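Local atomic coordinates of LbaCas13a H328A (C2c2) (Lachnospiraceae bacterium NK4A179, PDB entry 5WLH), a protein that binds a CRISPR guide RNA (here as pre-crRNA) and acts as an RNA-targeting Cas13a nuclease that cleaves RNA at adenines. Residues A[69-74]-A[99-104]; A[85-90]-A[175-180]; A[93-98]-A[167-172]; A[181-186]-A[360-365]. All blocks are in the same frame, centred on the assembly; numbering follows the deposited sequence.

Contact 1 of 4, residues A[69-74]-A[99-104]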
loop_
_atom_site.group_PDB
_atom_site.type_symbol
_atom_site.label_atom_id
_atom_site.label_comp_id
_atom_site.label_asym_id
_atom_site.label_seq_id
_atom_site.Cartn_x
_atom_site.Cartn_y
_atom_site.Cartn_z
ATOM N N TYR A 69 -10.219 28.615 22.411
ATOM C CA TYR A 69 -9.226 29.307 21.598
ATOM C C TYR A 69 -8.145 29.925 22.477
ATOM O O TYR A 69 -8.442 30.668 23.417
ATOM C CB TYR A 69 -9.911 30.384 20.754
ATOM C CG TYR A 69 -9.014 31.052 19.741
ATOM C CD1 TYR A 69 -8.134 32.061 20.122
ATOM C CD2 TYR A 69 -9.048 30.681 18.404
ATOM C CE1 TYR A 69 -7.313 32.671 19.202
ATOM C CE2 TYR A 69 -8.237 31.294 17.474
ATOM C CZ TYR A 69 -7.369 32.286 17.877
ATOM O OH TYR A 69 -6.553 32.895 16.949
ATOM N N ARG A 70 -6.888 29.598 22.172
ATOM C CA ARG A 70 -5.727 30.181 22.830
ATOM C C ARG A 70 -4.655 30.473 21.795
ATOM O O ARG A 70 -4.468 29.698 20.853
ATOM C CB ARG A 70 -5.148 29.257 23.916
ATOM C CG ARG A 70 -6.143 28.876 25.007
ATOM C CD ARG A 70 -6.249 29.980 26.045
ATOM N NE ARG A 70 -7.063 29.605 27.197
ATOM C CZ ARG A 70 -8.394 29.573 27.195
ATOM N NH1 ARG A 70 -9.065 29.871 26.088
ATOM N NH2 ARG A 70 -9.053 29.234 28.300
ATOM N N ILE A 71 -3.951 31.593 21.988
ATOM C CA ILE A 71 -2.876 31.982 21.077
ATOM C C ILE A 71 -1.787 30.915 21.045
ATOM O O ILE A 71 -1.212 30.623 19.987
ATOM C CB ILE A 71 -2.311 33.356 21.487
ATOM C CG1 ILE A 71 -3.394 34.434 21.395
ATOM C CG2 ILE A 71 -1.091 33.721 20.652
ATOM C CD1 ILE A 71 -4.034 34.536 20.050
ATOM N N PHE A 72 -1.495 30.311 22.194
ATOM C CA PHE A 72 -0.421 29.336 22.335
ATOM C C PHE A 72 -0.983 27.958 22.681
ATOM O O PHE A 72 -1.909 27.845 23.489
ATOM C CB PHE A 72 0.562 29.782 23.421
ATOM C CG PHE A 72 1.285 31.066 23.095
ATOM C CD1 PHE A 72 2.222 31.105 22.075
ATOM C CD2 PHE A 72 1.032 32.226 23.813
ATOM C CE1 PHE A 72 2.897 32.286 21.769
ATOM C CE2 PHE A 72 1.703 33.410 23.515
ATOM C CZ PHE A 72 2.635 33.437 22.492
ATOM N N ASN A 73 -0.401 26.914 22.085
ATOM C CA ASN A 73 -0.814 25.531 22.307
ATOM C C ASN A 73 -0.242 24.989 23.618
ATOM O O ASN A 73 0.328 25.720 24.434
ATOM C CB ASN A 73 -0.364 24.646 21.151
ATOM C CG ASN A 73 -1.062 24.973 19.855
ATOM O OD1 ASN A 73 -2.225 25.375 19.842
ATOM N ND2 ASN A 73 -0.341 24.821 18.748
ATOM N N GLU A 74 -0.363 23.671 23.794
ATOM C CA GLU A 74 0.060 22.941 24.995
ATOM C C GLU A 74 -0.485 23.584 26.259
ATOM O O GLU A 74 -1.548 24.204 26.241
ATOM C CB GLU A 74 1.586 22.836 25.076
ATOM C CG GLU A 74 2.158 21.551 24.480
ATOM C CD GLU A 74 1.861 20.321 25.326
ATOM O OE1 GLU A 74 2.508 20.144 26.382
ATOM O OE2 GLU A 74 0.979 19.527 24.935
ATOM N N ASN A 99 -8.082 35.156 33.291
ATOM C CA ASN A 99 -7.602 36.527 33.456
ATOM C C ASN A 99 -6.401 36.802 32.558
ATOM O O ASN A 99 -5.930 37.941 32.483
ATOM C CB ASN A 99 -7.252 36.838 34.913
ATOM C CG ASN A 99 -8.419 36.626 35.845
ATOM O OD1 ASN A 99 -8.417 35.701 36.656
ATOM N ND2 ASN A 99 -9.435 37.478 35.726
ATOM N N GLY A 100 -5.895 35.766 31.884
ATOM C CA GLY A 100 -4.859 35.923 30.882
ATOM C C GLY A 100 -5.449 36.296 29.540
ATOM O O GLY A 100 -6.500 36.940 29.453
ATOM N N LEU A 101 -4.766 35.887 28.472
ATOM C CA LEU A 101 -5.236 36.152 27.111
ATOM C C LEU A 101 -6.216 35.050 26.715
ATOM O O LEU A 101 -5.900 34.107 25.985
ATOM C CB LEU A 101 -4.066 36.250 26.143
ATOM C CG LEU A 101 -4.395 36.838 24.773
ATOM C CD1 LEU A 101 -5.019 38.218 24.905
ATOM C CD2 LEU A 101 -3.147 36.898 23.913
ATOM N N VAL A 102 -7.436 35.183 27.219
ATOM C CA VAL A 102 -8.528 34.261 26.936
ATOM C C VAL A 102 -9.575 35.053 26.167
ATOM O O VAL A 102 -10.366 35.802 26.755
ATOM C CB VAL A 102 -9.104 33.649 28.215
ATOM C CG1 VAL A 102 -10.240 32.687 27.880
ATOM C CG2 VAL A 102 -8.003 32.956 28.980
ATOM N N LEU A 103 -9.571 34.891 24.841
ATOM C CA LEU A 103 -10.404 35.726 23.982
ATOM C C LEU A 103 -11.881 35.558 24.295
ATOM O O LEU A 103 -12.648 36.524 24.223
ATOM C CB LEU A 103 -10.135 35.391 22.515
ATOM C CG LEU A 103 -9.191 36.318 21.759
ATOM C CD1 LEU A 103 -9.479 36.227 20.273
ATOM C CD2 LEU A 103 -9.341 37.752 22.258
ATOM N N SER A 104 -12.303 34.334 24.628
ATOM C CA SER A 104 -13.715 34.091 24.911
ATOM C C SER A 104 -14.177 34.903 26.111
ATOM O O SER A 104 -15.293 35.434 26.114
ATOM C CB SER A 104 -13.963 32.601 25.150
ATOM O OG SER A 104 -13.070 32.084 26.123
HETATM O O HOH W 1 -7.408 33.276 23.705
HETATM O O HOH W 2 -10.905 31.867 24.209
HETATM O O HOH W 3 -4.003 32.739 24.592
#
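Tyr-69, Arg-70 and Ile-71 meet Leu-101, Val-102 and Leu-103 in a buried, water-mediated contact, where the loop ahead of helix 83-96 runs past the start of helix 103-107. Apolar side chains touch directly, whereas the polar links between the backbones pass through three waters. Val-102 occupies the N-cap position, so the N-H groups of Leu-103 and Ser-104 point out of the first helical turn without acceptors inside the helix. Water 1 accepts from Leu-103 N and donates to Tyr-69 O at 2.8 Å and to Leu-101 O. Water 2 carries Ser-104 N to Tyr-69 O in the same way, 2.9 Å from that oxygen. Water 3 accepts from Ile-71 N and donates to Leu-101 O at 2.7 Å.

Tyr-69 O has a third donor in Arg-70 NH1, 2.9 Å away, which lies well above the carbonyl plane. A turn at chi2 (-82°) sets CD of Arg-70 aside from the extended course, and the guanidinium presents one face to Val-102, whose CG1 comes within 3.5 Å of NH1 near the rim. Arg-70 NE bonds Asn-96 O at the end of helix 83-96. Beside this polar seam, Ile-71 CG1 packs on Leu-101 CD2 at 3.5 Å, the two branched chains crossing obliquely. Tyr-69 suits the border of the core: its ring lies near Leu-103 CD1 while its hydroxyl reaches Asp-229.

Buried backbone groups that do not meet directly are thus satisfied by water, and three donors, one of them charged, would probably polarise the Tyr-69 carbonyl and favour negative charge on its oxygen.

Contact 2 of 4, residues A[85-90]-A[175-180]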
loop_
_atom_site.group_PDB
_atom_site.type_symbol
_atom_site.label_atom_id
_atom_site.label_comp_id
_atom_site.label_asym_id
_atom_site.label_seq_id
_atom_site.Cartn_x
_atom_site.Cartn_y
_atom_site.Cartn_z
ATOM N N GLN A 85 13.213 24.717 28.902
ATOM C CA GLN A 85 12.072 24.214 28.141
ATOM C C GLN A 85 10.825 24.101 29.009
ATOM O O GLN A 85 9.702 24.193 28.500
ATOM C CB GLN A 85 12.413 22.862 27.510
ATOM C CG GLN A 85 12.758 22.934 26.023
ATOM C CD GLN A 85 14.057 23.677 25.750
ATOM O OE1 GLN A 85 15.064 23.459 26.423
ATOM N NE2 GLN A 85 14.038 24.557 24.754
ATOM N N TRP A 86 11.002 23.912 30.315
ATOM C CA TRP A 86 9.869 23.875 31.231
ATOM C C TRP A 86 9.468 25.277 31.685
ATOM O O TRP A 86 8.306 25.501 32.046
ATOM C CB TRP A 86 10.216 22.963 32.411
ATOM C CG TRP A 86 9.412 23.160 33.645
ATOM C CD1 TRP A 86 8.321 22.441 34.035
ATOM C CD2 TRP A 86 9.652 24.124 34.675
ATOM N NE1 TRP A 86 7.855 22.910 35.241
ATOM C CE2 TRP A 86 8.655 23.944 35.654
ATOM C CE3 TRP A 86 10.606 25.128 34.857
ATOM C CZ2 TRP A 86 8.587 24.731 36.801
ATOM C CZ3 TRP A 86 10.539 25.904 35.996
ATOM C CH2 TRP A 86 9.540 25.700 36.956
ATOM N N PHE A 87 10.403 26.233 31.650
ATOM C CA PHE A 87 10.060 27.626 31.923
ATOM C C PHE A 87 9.212 28.216 30.799
ATOM O O PHE A 87 8.267 28.971 31.058
ATOM C CB PHE A 87 11.334 28.448 32.123
ATOM C CG PHE A 87 11.087 29.915 32.355
ATOM C CD1 PHE A 87 10.282 30.342 33.395
ATOM C CD2 PHE A 87 11.667 30.864 31.532
ATOM C CE1 PHE A 87 10.061 31.688 33.615
ATOM C CE2 PHE A 87 11.448 32.213 31.743
ATOM C CZ PHE A 87 10.642 32.625 32.785
ATOM N N LEU A 88 9.540 27.890 29.543
ATOM C CA LEU A 88 8.696 28.301 28.425
ATOM C C LEU A 88 7.276 27.783 28.590
ATOM O O LEU A 88 6.307 28.506 28.327
ATOM C CB LEU A 88 9.276 27.800 27.104
ATOM C CG LEU A 88 10.749 28.024 26.787
ATOM C CD1 LEU A 88 11.103 27.290 25.505
ATOM C CD2 LEU A 88 11.044 29.503 26.658
ATOM N N SER A 89 7.133 26.524 29.013
ATOM C CA SER A 89 5.804 25.941 29.162
ATOM C C SER A 89 5.006 26.642 30.251
ATOM O O SER A 89 3.781 26.769 30.135
ATOM C CB SER A 89 5.914 24.448 29.466
ATOM O OG SER A 89 4.636 23.833 29.435
ATOM N N GLU A 90 5.677 27.107 31.306
ATOM C CA GLU A 90 4.979 27.788 32.391
ATOM C C GLU A 90 4.505 29.170 31.961
ATOM O O GLU A 90 3.405 29.598 32.331
ATOM C CB GLU A 90 5.887 27.885 33.619
ATOM C CG GLU A 90 5.145 28.068 34.934
ATOM C CD GLU A 90 4.527 26.777 35.446
ATOM O OE1 GLU A 90 3.666 26.846 36.349
ATOM O OE2 GLU A 90 4.898 25.696 34.941
ATOM N N GLU A 175 13.991 38.262 24.933
ATOM C CA GLU A 175 13.575 38.113 23.543
ATOM C C GLU A 175 13.706 36.664 23.091
ATOM O O GLU A 175 12.855 36.157 22.351
ATOM C CB GLU A 175 14.396 39.032 22.638
ATOM C CG GLU A 175 13.848 39.139 21.228
ATOM C CD GLU A 175 14.862 39.647 20.225
ATOM O OE1 GLU A 175 15.092 40.871 20.174
ATOM O OE2 GLU A 175 15.422 38.821 19.473
ATOM N N ASP A 176 14.766 35.977 23.532
ATOM C CA ASP A 176 14.971 34.592 23.116
ATOM C C ASP A 176 13.879 33.683 23.663
ATOM O O ASP A 176 13.463 32.730 22.993
ATOM C CB ASP A 176 16.350 34.103 23.561
ATOM C CG ASP A 176 16.696 32.734 22.993
ATOM O OD1 ASP A 176 16.747 32.588 21.751
ATOM O OD2 ASP A 176 16.909 31.799 23.792
ATOM N N ILE A 177 13.409 33.952 24.881
ATOM C CA ILE A 177 12.249 33.234 25.398
ATOM C C ILE A 177 11.040 33.477 24.504
ATOM O O ILE A 177 10.291 32.548 24.176
ATOM C CB ILE A 177 11.971 33.652 26.850
ATOM C CG1 ILE A 177 13.056 33.102 27.782
ATOM C CG2 ILE A 177 10.589 33.191 27.281
ATOM C CD1 ILE A 177 13.150 33.834 29.097
ATOM N N ILE A 178 10.838 34.728 24.086
ATOM C CA ILE A 178 9.725 35.050 23.198
ATOM C C ILE A 178 9.887 34.330 21.864
ATOM O O ILE A 178 8.941 33.724 21.342
ATOM C CB ILE A 178 9.618 36.576 23.020
ATOM C CG1 ILE A 178 9.073 37.210 24.304
ATOM C CG2 ILE A 178 8.749 36.916 21.814
ATOM C CD1 ILE A 178 9.266 38.711 24.400
ATOM N N ASP A 179 11.098 34.372 21.300
ATOM C CA ASP A 179 11.349 33.687 20.037
ATOM C C ASP A 179 11.099 32.191 20.159
ATOM O O ASP A 179 10.533 31.574 19.250
ATOM C CB ASP A 179 12.777 33.953 19.569
ATOM C CG ASP A 179 12.927 35.305 18.913
ATOM O OD1 ASP A 179 11.903 36.001 18.765
ATOM O OD2 ASP A 179 14.062 35.667 18.533
ATOM N N ARG A 180 11.510 31.589 21.276
ATOM C CA ARG A 180 11.309 30.155 21.458
ATOM C C ARG A 180 9.835 29.818 21.618
ATOM O O ARG A 180 9.356 28.822 21.060
ATOM C CB ARG A 180 12.108 29.667 22.667
ATOM C CG ARG A 180 13.553 29.351 22.331
ATOM C CD ARG A 180 14.463 29.396 23.552
ATOM N NE ARG A 180 15.858 29.389 23.129
ATOM C CZ ARG A 180 16.565 28.284 22.925
ATOM N NH1 ARG A 180 16.007 27.097 23.129
ATOM N NH2 ARG A 180 17.825 28.363 22.524
#
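Leu-88 of helix 83-96 packs against Ile-177 and Arg-180 of helix 175-185, and this is the tight half of the contact. The axes of the two segments lie 10.4 Å apart and are steeply inclined, with a signed crossing angle of -76°. Leucine suits the crossing because its two methyls divide the work: CD2 rests on Ile-177 CG2 at 3.8 Å, and CD1 on Arg-180 CB, also at 3.8 Å. In Phe-87, next to it, CG is anti to the backbone N (chi1 178°); the ring meets Ile-177 with its edge. Phe-87 CE2 stands 3.5 Å from Ile-177 CD1, and the two side chains cross at about a right angle.

The other side is looser and polar. Gln-85 NE2 lies 3.6 Å from Arg-180 NH1, at the edge of the guanidinium, with the amide and guanidinium planes 57° apart. Both are donors, so they adjoin without bonding. Arg-180 NE instead forms a salt bridge with Asp-176 OD2 one turn earlier, at 2.7 Å and from above the carboxylate plane, while NH2 pairs with Asp-356.

Asp-358 OD2 takes a weak hydrogen bond from Gln-85 NE2 and a long, weak ion pair from Arg-180 NH1, which probably makes the donor pair tolerable.

Contact 3 of 4, residues A[93-98]-A[167-172]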
loop_
_atom_site.group_PDB
_atom_site.type_symbol
_atom_site.label_atom_id
_atom_site.label_comp_id
_atom_site.label_asym_id
_atom_site.label_seq_id
_atom_site.Cartn_x
_atom_site.Cartn_y
_atom_site.Cartn_z
ATOM N N LYS A 93 1.378 28.720 29.867
ATOM C CA LYS A 93 0.205 28.336 30.644
ATOM C C LYS A 93 -0.384 29.521 31.392
ATOM O O LYS A 93 -1.609 29.669 31.465
ATOM C CB LYS A 93 0.560 27.201 31.604
ATOM C CG LYS A 93 0.718 25.850 30.907
ATOM C CD LYS A 93 -0.583 25.418 30.233
ATOM C CE LYS A 93 -0.579 25.687 28.728
ATOM N NZ LYS A 93 -1.955 25.844 28.167
ATOM N N LYS A 94 0.468 30.389 31.938
ATOM C CA LYS A 94 -0.033 31.566 32.639
ATOM C C LYS A 94 -0.734 32.522 31.679
ATOM O O LYS A 94 -1.752 33.130 32.031
ATOM C CB LYS A 94 1.112 32.271 33.365
ATOM C CG LYS A 94 1.681 31.472 34.530
ATOM C CD LYS A 94 3.030 32.011 34.978
ATOM C CE LYS A 94 3.370 31.560 36.396
ATOM N NZ LYS A 94 2.609 32.316 37.438
ATOM N N ILE A 95 -0.206 32.665 30.461
ATOM C CA ILE A 95 -0.862 33.504 29.464
ATOM C C ILE A 95 -2.229 32.941 29.107
ATOM O O ILE A 95 -3.178 33.698 28.859
ATOM C CB ILE A 95 0.036 33.644 28.218
ATOM C CG1 ILE A 95 1.311 34.411 28.565
ATOM C CG2 ILE A 95 -0.720 34.322 27.068
ATOM C CD1 ILE A 95 2.233 34.613 27.384
ATOM N N ASN A 96 -2.363 31.613 29.097
ATOM C CA ASN A 96 -3.606 30.955 28.711
ATOM C C ASN A 96 -4.581 30.770 29.869
ATOM O O ASN A 96 -5.769 30.526 29.619
ATOM C CB ASN A 96 -3.308 29.586 28.088
ATOM C CG ASN A 96 -2.836 29.685 26.649
ATOM O OD1 ASN A 96 -2.924 30.745 26.018
ATOM N ND2 ASN A 96 -2.346 28.574 26.114
ATOM N N ARG A 97 -4.119 30.874 31.116
ATOM C CA ARG A 97 -5.001 30.729 32.268
ATOM C C ARG A 97 -6.002 31.881 32.320
ATOM O O ARG A 97 -5.865 32.894 31.625
ATOM C CB ARG A 97 -4.198 30.675 33.568
ATOM C CG ARG A 97 -3.591 29.311 33.886
ATOM C CD ARG A 97 -3.439 29.093 35.392
ATOM N NE ARG A 97 -4.473 28.214 35.941
ATOM C CZ ARG A 97 -5.632 28.632 36.443
ATOM N NH1 ARG A 97 -5.926 29.925 36.466
ATOM N NH2 ARG A 97 -6.502 27.752 36.922
ATOM N N ARG A 98 -7.019 31.719 33.168
ATOM C CA ARG A 98 -8.059 32.734 33.271
ATOM C C ARG A 98 -7.454 34.059 33.726
ATOM O O ARG A 98 -6.424 34.092 34.406
ATOM C CB ARG A 98 -9.172 32.267 34.223
ATOM C CG ARG A 98 -9.993 33.396 34.854
ATOM C CD ARG A 98 -10.786 32.955 36.076
ATOM N NE ARG A 98 -12.032 32.274 35.714
ATOM C CZ ARG A 98 -13.094 32.868 35.168
ATOM N NH1 ARG A 98 -13.084 34.170 34.909
ATOM N NH2 ARG A 98 -14.175 32.155 34.880
ATOM N N ASN A 167 -0.855 39.775 32.968
ATOM C CA ASN A 167 -1.623 39.747 34.210
ATOM C C ASN A 167 -1.324 38.505 35.045
ATOM O O ASN A 167 -1.481 38.536 36.270
ATOM C CB ASN A 167 -3.118 39.833 33.897
ATOM C CG ASN A 167 -3.960 40.072 35.133
ATOM O OD1 ASN A 167 -4.567 39.145 35.671
ATOM N ND2 ASN A 167 -4.007 41.320 35.590
ATOM N N ASN A 168 -0.900 37.409 34.417
ATOM C CA ASN A 168 -0.554 36.189 35.135
ATOM C C ASN A 168 0.943 35.905 35.125
ATOM O O ASN A 168 1.360 34.828 35.562
ATOM C CB ASN A 168 -1.302 34.987 34.553
ATOM C CG ASN A 168 -2.806 35.160 34.589
ATOM O OD1 ASN A 168 -3.326 36.050 35.260
ATOM N ND2 ASN A 168 -3.515 34.307 33.855
ATOM N N ILE A 169 1.758 36.833 34.632
ATOM C CA ILE A 169 3.195 36.632 34.497
ATOM C C ILE A 169 3.904 37.534 35.493
ATOM O O ILE A 169 3.679 38.750 35.510
ATOM C CB ILE A 169 3.679 36.921 33.068
ATOM C CG1 ILE A 169 2.933 36.047 32.057
ATOM C CG2 ILE A 169 5.182 36.704 32.968
ATOM C CD1 ILE A 169 3.457 34.629 31.962
ATOM N N ASP A 170 4.759 36.940 36.319
ATOM C CA ASP A 170 5.613 37.674 37.246
ATOM C C ASP A 170 7.055 37.218 37.088
ATOM O O ASP A 170 7.771 36.965 38.058
ATOM C CB ASP A 170 5.135 37.507 38.685
ATOM C CG ASP A 170 4.078 38.526 39.066
ATOM O OD1 ASP A 170 4.273 39.726 38.772
ATOM O OD2 ASP A 170 3.049 38.130 39.652
ATOM N N ASN A 171 7.494 37.109 35.837
ATOM C CA ASN A 171 8.839 36.676 35.507
ATOM C C ASN A 171 9.470 37.668 34.540
ATOM O O ASN A 171 8.783 38.447 33.874
ATOM C CB ASN A 171 8.841 35.268 34.892
ATOM C CG ASN A 171 7.972 34.291 35.665
ATOM O OD1 ASN A 171 6.778 34.151 35.394
ATOM N ND2 ASN A 171 8.569 33.610 36.639
ATOM N N LYS A 172 10.796 37.639 34.483
ATOM C CA LYS A 172 11.553 38.428 33.521
ATOM C C LYS A 172 11.819 37.550 32.305
ATOM O O LYS A 172 12.598 36.591 32.382
ATOM C CB LYS A 172 12.853 38.937 34.139
ATOM C CG LYS A 172 13.291 40.309 33.642
ATOM C CD LYS A 172 12.233 41.363 33.928
ATOM C CE LYS A 172 12.837 42.758 33.979
ATOM N NZ LYS A 172 11.858 43.769 34.472
#
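Asn-168 and Lys-94 meet where helix 83-96 runs out: the asparagine, from the loop between helices 158-166 and 175-185, bridges a carbonyl of the last helical turn and one just past the helix. Its CB points toward the helix end, and the amide beyond it lies between the two carbonyls. There ND2 spends its two hydrogens in different directions. One goes to Lys-94 O at 2.8 Å, in the carbonyl plane and with a C=O...N angle of 156°. The other goes to Arg-98 O at 3.0 Å, where the donor stands 44° above the carbonyl plane. A short primary amide suits this place because a single nitrogen can serve two acceptors.

Ile-169 follows, its side chain aslant those of Lys-94 and Ile-95. Its terminal CD1 touches Lys-94 CB at 3.6 Å and lies 4.0 Å from Ile-95 CG1, extending the apolar contact along the helix.

Lysine fits this partly exposed edge of the contact by being apolar along its length and charged at its end. Its methylenes run past the carbonyl of Asn-168, CD coming to 3.3 Å from that oxygen. The chain then bends at chi4 (-76°), and NZ makes a weak hydrogen bond of 3.4 Å to Asn-168 O.

Contact 4 of 4, residues A[181-186]-A[360-365]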
loop_
_atom_site.group_PDB
_atom_site.type_symbol
_atom_site.label_atom_id
_atom_site.label_comp_id
_atom_site.label_asym_id
_atom_site.label_seq_id
_atom_site.Cartn_x
_atom_site.Cartn_y
_atom_site.Cartn_z
ATOM N N ILE A 181 9.102 30.637 22.375
ATOM C CA ILE A 181 7.688 30.381 22.631
ATOM C C ILE A 181 6.880 30.483 21.347
ATOM O O ILE A 181 5.953 29.694 21.110
ATOM C CB ILE A 181 7.164 31.359 23.695
ATOM C CG1 ILE A 181 7.631 30.933 25.084
ATOM C CG2 ILE A 181 5.658 31.441 23.648
ATOM C CD1 ILE A 181 7.018 31.738 26.189
ATOM N N ILE A 182 7.198 31.471 20.510
ATOM C CA ILE A 182 6.460 31.656 19.266
ATOM C C ILE A 182 6.668 30.462 18.345
ATOM O O ILE A 182 5.710 29.882 17.826
ATOM C CB ILE A 182 6.886 32.973 18.592
ATOM C CG1 ILE A 182 6.337 34.159 19.381
ATOM C CG2 ILE A 182 6.428 33.004 17.148
ATOM C CD1 ILE A 182 6.782 35.510 18.835
ATOM N N ALA A 183 7.924 30.067 18.138
ATOM C CA ALA A 183 8.204 28.981 17.212
ATOM C C ALA A 183 7.673 27.649 17.722
ATOM O O ALA A 183 7.296 26.789 16.917
ATOM C CB ALA A 183 9.706 28.887 16.956
ATOM N N LYS A 184 7.626 27.463 19.042
ATOM C CA LYS A 184 7.247 26.173 19.604
ATOM C C LYS A 184 5.752 26.060 19.884
ATOM O O LYS A 184 5.174 24.982 19.709
ATOM C CB LYS A 184 8.027 25.907 20.893
ATOM C CG LYS A 184 7.802 24.518 21.464
ATOM C CD LYS A 184 8.632 24.281 22.712
ATOM C CE LYS A 184 10.092 24.622 22.474
ATOM N NZ LYS A 184 11.006 23.797 23.316
ATOM N N TYR A 185 5.104 27.146 20.311
ATOM C CA TYR A 185 3.739 27.059 20.807
ATOM C C TYR A 185 2.711 27.848 20.012
ATOM O O TYR A 185 1.514 27.679 20.262
ATOM C CB TYR A 185 3.680 27.515 22.273
ATOM C CG TYR A 185 4.511 26.656 23.198
ATOM C CD1 TYR A 185 4.192 25.320 23.408
ATOM C CD2 TYR A 185 5.620 27.176 23.856
ATOM C CE1 TYR A 185 4.952 24.526 24.250
ATOM C CE2 TYR A 185 6.385 26.390 24.701
ATOM C CZ TYR A 185 6.047 25.066 24.895
ATOM O OH TYR A 185 6.804 24.280 25.735
ATOM N N LEU A 186 3.116 28.692 19.069
ATOM C CA LEU A 186 2.129 29.528 18.395
ATOM C C LEU A 186 1.138 28.687 17.601
ATOM O O LEU A 186 1.529 27.793 16.843
ATOM C CB LEU A 186 2.810 30.531 17.468
ATOM C CG LEU A 186 1.837 31.462 16.752
ATOM C CD1 LEU A 186 0.982 32.236 17.749
ATOM C CD2 LEU A 186 2.613 32.393 15.840
ATOM N N GLU A 360 17.225 25.381 15.703
ATOM C CA GLU A 360 17.134 24.905 14.328
ATOM C C GLU A 360 15.731 25.095 13.769
ATOM O O GLU A 360 15.575 25.335 12.568
ATOM C CB GLU A 360 17.548 23.435 14.245
ATOM C CG GLU A 360 17.777 22.921 12.820
ATOM C CD GLU A 360 18.612 23.871 11.967
ATOM O OE1 GLU A 360 18.112 24.334 10.920
ATOM O OE2 GLU A 360 19.770 24.154 12.339
ATOM N N ARG A 361 14.704 24.996 14.618
ATOM C CA ARG A 361 13.341 25.261 14.167
ATOM C C ARG A 361 13.150 26.733 13.824
ATOM O O ARG A 361 12.441 27.069 12.868
ATOM C CB ARG A 361 12.341 24.822 15.236
ATOM C CG ARG A 361 10.891 25.158 14.920
ATOM C CD ARG A 361 9.935 24.179 15.591
ATOM N NE ARG A 361 9.883 24.370 17.040
ATOM C CZ ARG A 361 10.456 23.565 17.931
ATOM N NH1 ARG A 361 11.129 22.494 17.533
ATOM N NH2 ARG A 361 10.353 23.832 19.224
ATOM N N ILE A 362 13.764 27.626 14.602
ATOM C CA ILE A 362 13.755 29.047 14.265
ATOM C C ILE A 362 14.406 29.266 12.906
ATOM O O ILE A 362 13.847 29.926 12.023
ATOM C CB ILE A 362 14.471 29.856 15.358
ATOM C CG1 ILE A 362 13.715 29.737 16.677
ATOM C CG2 ILE A 362 14.612 31.318 14.937
ATOM C CD1 ILE A 362 12.636 30.761 16.825
ATOM N N ARG A 363 15.598 28.704 12.722
ATOM C CA ARG A 363 16.324 28.881 11.472
ATOM C C ARG A 363 15.555 28.287 10.298
ATOM O O ARG A 363 15.553 28.850 9.196
ATOM C CB ARG A 363 17.705 28.243 11.592
ATOM C CG ARG A 363 18.533 28.298 10.334
ATOM C CD ARG A 363 19.968 27.904 10.632
ATOM N NE ARG A 363 20.792 27.899 9.427
ATOM C CZ ARG A 363 20.992 26.828 8.667
ATOM N NH1 ARG A 363 20.425 25.669 8.985
ATOM N NH2 ARG A 363 21.758 26.915 7.592
ATOM N N LYS A 364 14.901 27.144 10.508
ATOM C CA LYS A 364 14.111 26.565 9.425
ATOM C C LYS A 364 12.949 27.473 9.050
ATOM O O LYS A 364 12.635 27.636 7.862
ATOM C CB LYS A 364 13.603 25.179 9.818
ATOM C CG LYS A 364 12.713 24.556 8.750
ATOM C CD LYS A 364 11.876 23.410 9.301
ATOM C CE LYS A 364 12.705 22.151 9.418
ATOM N NZ LYS A 364 11.858 20.932 9.571
ATOM N N ASN A 365 12.302 28.083 10.048
ATOM C CA ASN A 365 11.212 29.009 9.760
ATOM C C ASN A 365 11.723 30.225 9.011
ATOM O O ASN A 365 11.060 30.726 8.095
ATOM C CB ASN A 365 10.513 29.434 11.054
ATOM C CG ASN A 365 9.635 28.347 11.620
ATOM O OD1 ASN A 365 9.379 27.337 10.957
ATOM N ND2 ASN A 365 9.146 28.551 12.848
#
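Lys-184, near the end of helix 175-185, crosses Arg-361 of helix 357-388 at about a right angle, in a contact near the surface where the axes of the two segments are themselves 87° apart. From its root, Lys-184 CB lies 3.5 Å from Arg-361 NH2. CG, anti to the backbone N (chi1 -174°), is equally near that nitrogen and also sits over the centre of the Tyr-185 ring. CD passes NH2 at 3.9 Å; a bend at chi3 (-51°) then brings CE back to 3.4 Å, at the guanidinium edge and in its plane. NZ ends 4.1 Å from NH2, two like charges close together, and both turn to Asp-358: NZ binds OD2 and NH2 binds OD1.

Beside this pair Ala-183 and Ile-362 form the nearest CA pair of the crossing. Ala-183 CB meets Ile-362 CD1 at 3.5 Å, tighter than usual for two carbons, so a small residue suits the place. Ala-183 O lies at the guanidinium edge, nearest NE of Arg-361.

Lysine's apolar methylenes run by the guanidinium edge while its ammonium end is kept for Asp-358. That shared aspartate, one carboxylate oxygen to each cation, probably makes the neighbouring positive charges tolerable.

How the contacts relate
All four contacts cluster on one side of the chain's centre, with contact centres 11 to 21 Å apart. Along the chain, contact 3 is nested inside the loop closed by contact 2, contact 1 crosses both, and contact 4 opens after all three have closed. Helix 83-96 runs through contacts 2 and 3, and helix 175-185 through contacts 2 and 4. Contact 1 is tied to contact 3 through Leu-101 N and Ile-95 O, and to contact 4 through Asn-73 N and Tyr-185 O. Contact 4 joins this N-terminal helical region to the long helix 357-388; its nearest atom lies about 9 Å from the bound RNA, consistent with a guide-binding lobe.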